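Local structure of mannose-6-phosphate isomerase (Bacillus subtilis, 1QWR) at residues A[97-102]-A[174-179]. The protein catalyses the zinc-dependent interconversion of D-mannose 6-phosphate and D-fructose 6-phosphate. Residues are numbered along the deposited sequence; the frame is centred on the assembly and turned at random.
With ZN (zinc ion), chain E; SO4 (sulfate ion), chain C.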
loop_
_atom_site.group_PDB
_atom_site.type_symbol
_atom_site.label_atom_id
_atom_site.label_comp_id
_atom_site.label_asym_id
_atom_site.label_seq_id
_atom_site.Cartn_x
_atom_site.Cartn_y
_atom_site.Cartn_z
ATOM N N SER A 97 -10.123 10.978 4.549
ATOM C CA SER A 97 -10.966 11.781 3.655
ATOM C C SER A 97 -11.636 10.947 2.567
ATOM O O SER A 97 -11.177 9.853 2.240
ATOM C CB SER A 97 -10.123 12.884 3.006
ATOM O OG SER A 97 -9.198 12.346 2.064
ATOM N N ILE A 98 -12.740 11.451 2.019
ATOM C CA ILE A 98 -13.428 10.741 0.933
ATOM C C ILE A 98 -12.659 11.252 -0.279
ATOM O O ILE A 98 -12.478 12.473 -0.442
ATOM C CB ILE A 98 -14.922 11.122 0.866
ATOM C CG1 ILE A 98 -15.626 10.636 2.139
ATOM C CG2 ILE A 98 -15.569 10.483 -0.339
ATOM C CD1 ILE A 98 -17.107 10.909 2.182
ATOM N N LYS A 99 -12.192 10.332 -1.118
ATOM C CA LYS A 99 -11.343 10.740 -2.225
ATOM C C LYS A 99 -11.377 9.832 -3.440
ATOM O O LYS A 99 -12.004 8.774 -3.426
ATOM C CB LYS A 99 -9.901 10.802 -1.693
ATOM C CG LYS A 99 -9.470 9.516 -0.960
ATOM C CD LYS A 99 -8.195 9.746 -0.150
ATOM C CE LYS A 99 -7.894 8.576 0.775
ATOM N NZ LYS A 99 -8.412 8.785 2.154
ATOM N N VAL A 100 -10.672 10.272 -4.483
ATOM C CA VAL A 100 -10.522 9.514 -5.719
ATOM C C VAL A 100 -9.091 9.745 -6.225
ATOM O O VAL A 100 -8.543 10.848 -6.083
ATOM C CB VAL A 100 -11.522 9.978 -6.815
ATOM C CG1 VAL A 100 -11.429 11.471 -7.004
ATOM C CG2 VAL A 100 -11.217 9.282 -8.138
ATOM N N HIS A 101 -8.485 8.710 -6.809
ATOM C CA HIS A 101 -7.138 8.828 -7.360
ATOM C C HIS A 101 -7.271 8.767 -8.862
ATOM O O HIS A 101 -8.030 7.960 -9.383
ATOM C CB HIS A 101 -6.235 7.657 -6.918
ATOM C CG HIS A 101 -6.040 7.581 -5.445
ATOM N ND1 HIS A 101 -5.416 8.579 -4.729
ATOM C CD2 HIS A 101 -6.354 6.609 -4.550
ATOM C CE1 HIS A 101 -5.355 8.228 -3.456
ATOM N NE2 HIS A 101 -5.915 7.040 -3.323
ATOM N N PRO A 102 -6.533 9.625 -9.579
ATOM C CA PRO A 102 -6.611 9.613 -11.039
ATOM C C PRO A 102 -5.824 8.451 -11.630
ATOM O O PRO A 102 -4.994 7.824 -10.943
ATOM C CB PRO A 102 -6.003 10.950 -11.424
ATOM C CG PRO A 102 -4.925 11.118 -10.382
ATOM C CD PRO A 102 -5.652 10.715 -9.106
ATOM N N THR A 174 -11.925 5.212 -8.510
ATOM C CA THR A 174 -12.881 4.744 -7.500
ATOM C C THR A 174 -13.002 5.725 -6.352
ATOM O O THR A 174 -12.003 6.097 -5.749
ATOM C CB THR A 174 -12.449 3.375 -6.902
ATOM O OG1 THR A 174 -12.290 2.424 -7.961
ATOM C CG2 THR A 174 -13.477 2.859 -5.903
ATOM N N LEU A 175 -14.231 6.149 -6.046
ATOM C CA LEU A 175 -14.458 7.056 -4.925
ATOM C C LEU A 175 -14.356 6.162 -3.704
ATOM O O LEU A 175 -15.003 5.115 -3.640
ATOM C CB LEU A 175 -15.856 7.675 -5.010
ATOM C CG LEU A 175 -16.136 8.754 -3.970
ATOM C CD1 LEU A 175 -15.257 9.972 -4.219
ATOM C CD2 LEU A 175 -17.615 9.123 -4.046
ATOM N N HIS A 176 -13.546 6.554 -2.731
ATOM C CA HIS A 176 -13.366 5.695 -1.570
ATOM C C HIS A 176 -12.807 6.414 -0.349
ATOM O O HIS A 176 -12.499 7.608 -0.385
ATOM C CB HIS A 176 -12.392 4.573 -1.915
ATOM C CG HIS A 176 -11.007 5.068 -2.205
ATOM N ND1 HIS A 176 -10.665 5.678 -3.394
ATOM C CD2 HIS A 176 -9.906 5.138 -1.422
ATOM C CE1 HIS A 176 -9.420 6.105 -3.325
ATOM N NE2 HIS A 176 -8.939 5.791 -2.139
ATOM N N ALA A 177 -12.688 5.645 0.732
ATOM C CA ALA A 177 -12.104 6.112 1.982
ATOM C C ALA A 177 -12.004 4.963 2.978
ATOM O O ALA A 177 -12.925 4.142 3.100
ATOM C CB ALA A 177 -12.935 7.226 2.595
ATOM N N LEU A 178 -10.865 4.876 3.652
ATOM C CA LEU A 178 -10.722 3.886 4.703
ATOM C C LEU A 178 -11.378 4.579 5.907
ATOM O O LEU A 178 -11.297 5.811 6.031
ATOM C CB LEU A 178 -9.242 3.619 4.998
ATOM C CG LEU A 178 -8.487 2.740 4.001
ATOM C CD1 LEU A 178 -7.000 2.754 4.327
ATOM C CD2 LEU A 178 -9.043 1.315 4.058
ATOM N N CYS A 179 -12.022 3.814 6.779
ATOM C CA CYS A 179 -12.677 4.400 7.938
ATOM C C CYS A 179 -12.027 3.996 9.262
ATOM O O CYS A 179 -11.250 3.037 9.326
ATOM C CB CYS A 179 -14.167 4.068 7.908
ATOM S SG CYS A 179 -14.998 4.762 6.427
HETATM ZN ZN ZN E . -6.549 5.853 -1.209
HETATM S S SO4 C . -6.029 11.224 3.226
HETATM O O1 SO4 C . -7.385 11.396 3.807
HETATM O O2 SO4 C . -5.010 11.645 4.193
HETATM O O3 SO4 C . -5.908 12.001 1.983
HETATM O O4 SO4 C . -5.832 9.794 2.918
HETATM O O HOH W 1 -9.285 6.030 -6.729
HETATM O O HOH W 2 -3.954 5.966 -1.185
#
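Lys99 and His176 form a single antiparallel hydrogen-bonded pair: Lys99 N to His176 O and His176 N to Lys99 O are both 2.8 Å and nearly straight. Around Ile98, Leu175 and Ala177 the contact is buried and close, CG2 of Ile98 lying 3.9 Å from CD1 of Leu175, with Leu157 of strand 157-161 touching both residues; CB of Ala177 presses to 3.2 Å from Ser97 O. The side of the zinc and sulfate is looser: a water binds the metal, and partly exposed Lys99 reaches the sulfate, probably from the crystallisation liquor, with NZ 2.9 Å from its O4. Ser97 N and OG and Arg196 NE, probably of the active site, bond the sulfate as well; Lys99 NZ also donates to Ser97 O and Thr96 OG1. CG of Lys99 lies over one face of the His176 ring in a CH-pi contact. His176 ND1 donates to Thr174 O at 2.7 Å, in the ring plane, fixing the ring's rotation. NE2 of His176 binds zinc at 2.6 Å and NE2 of His101 at 2.5 Å, each with the metal in its ring plane, the imidazoles inclined at 44°; Ala193 O holds His101 ND1. With Glu119 as third protein ligand, this is the zinc site of a type I phosphomannose isomerase, built on a cupin fold.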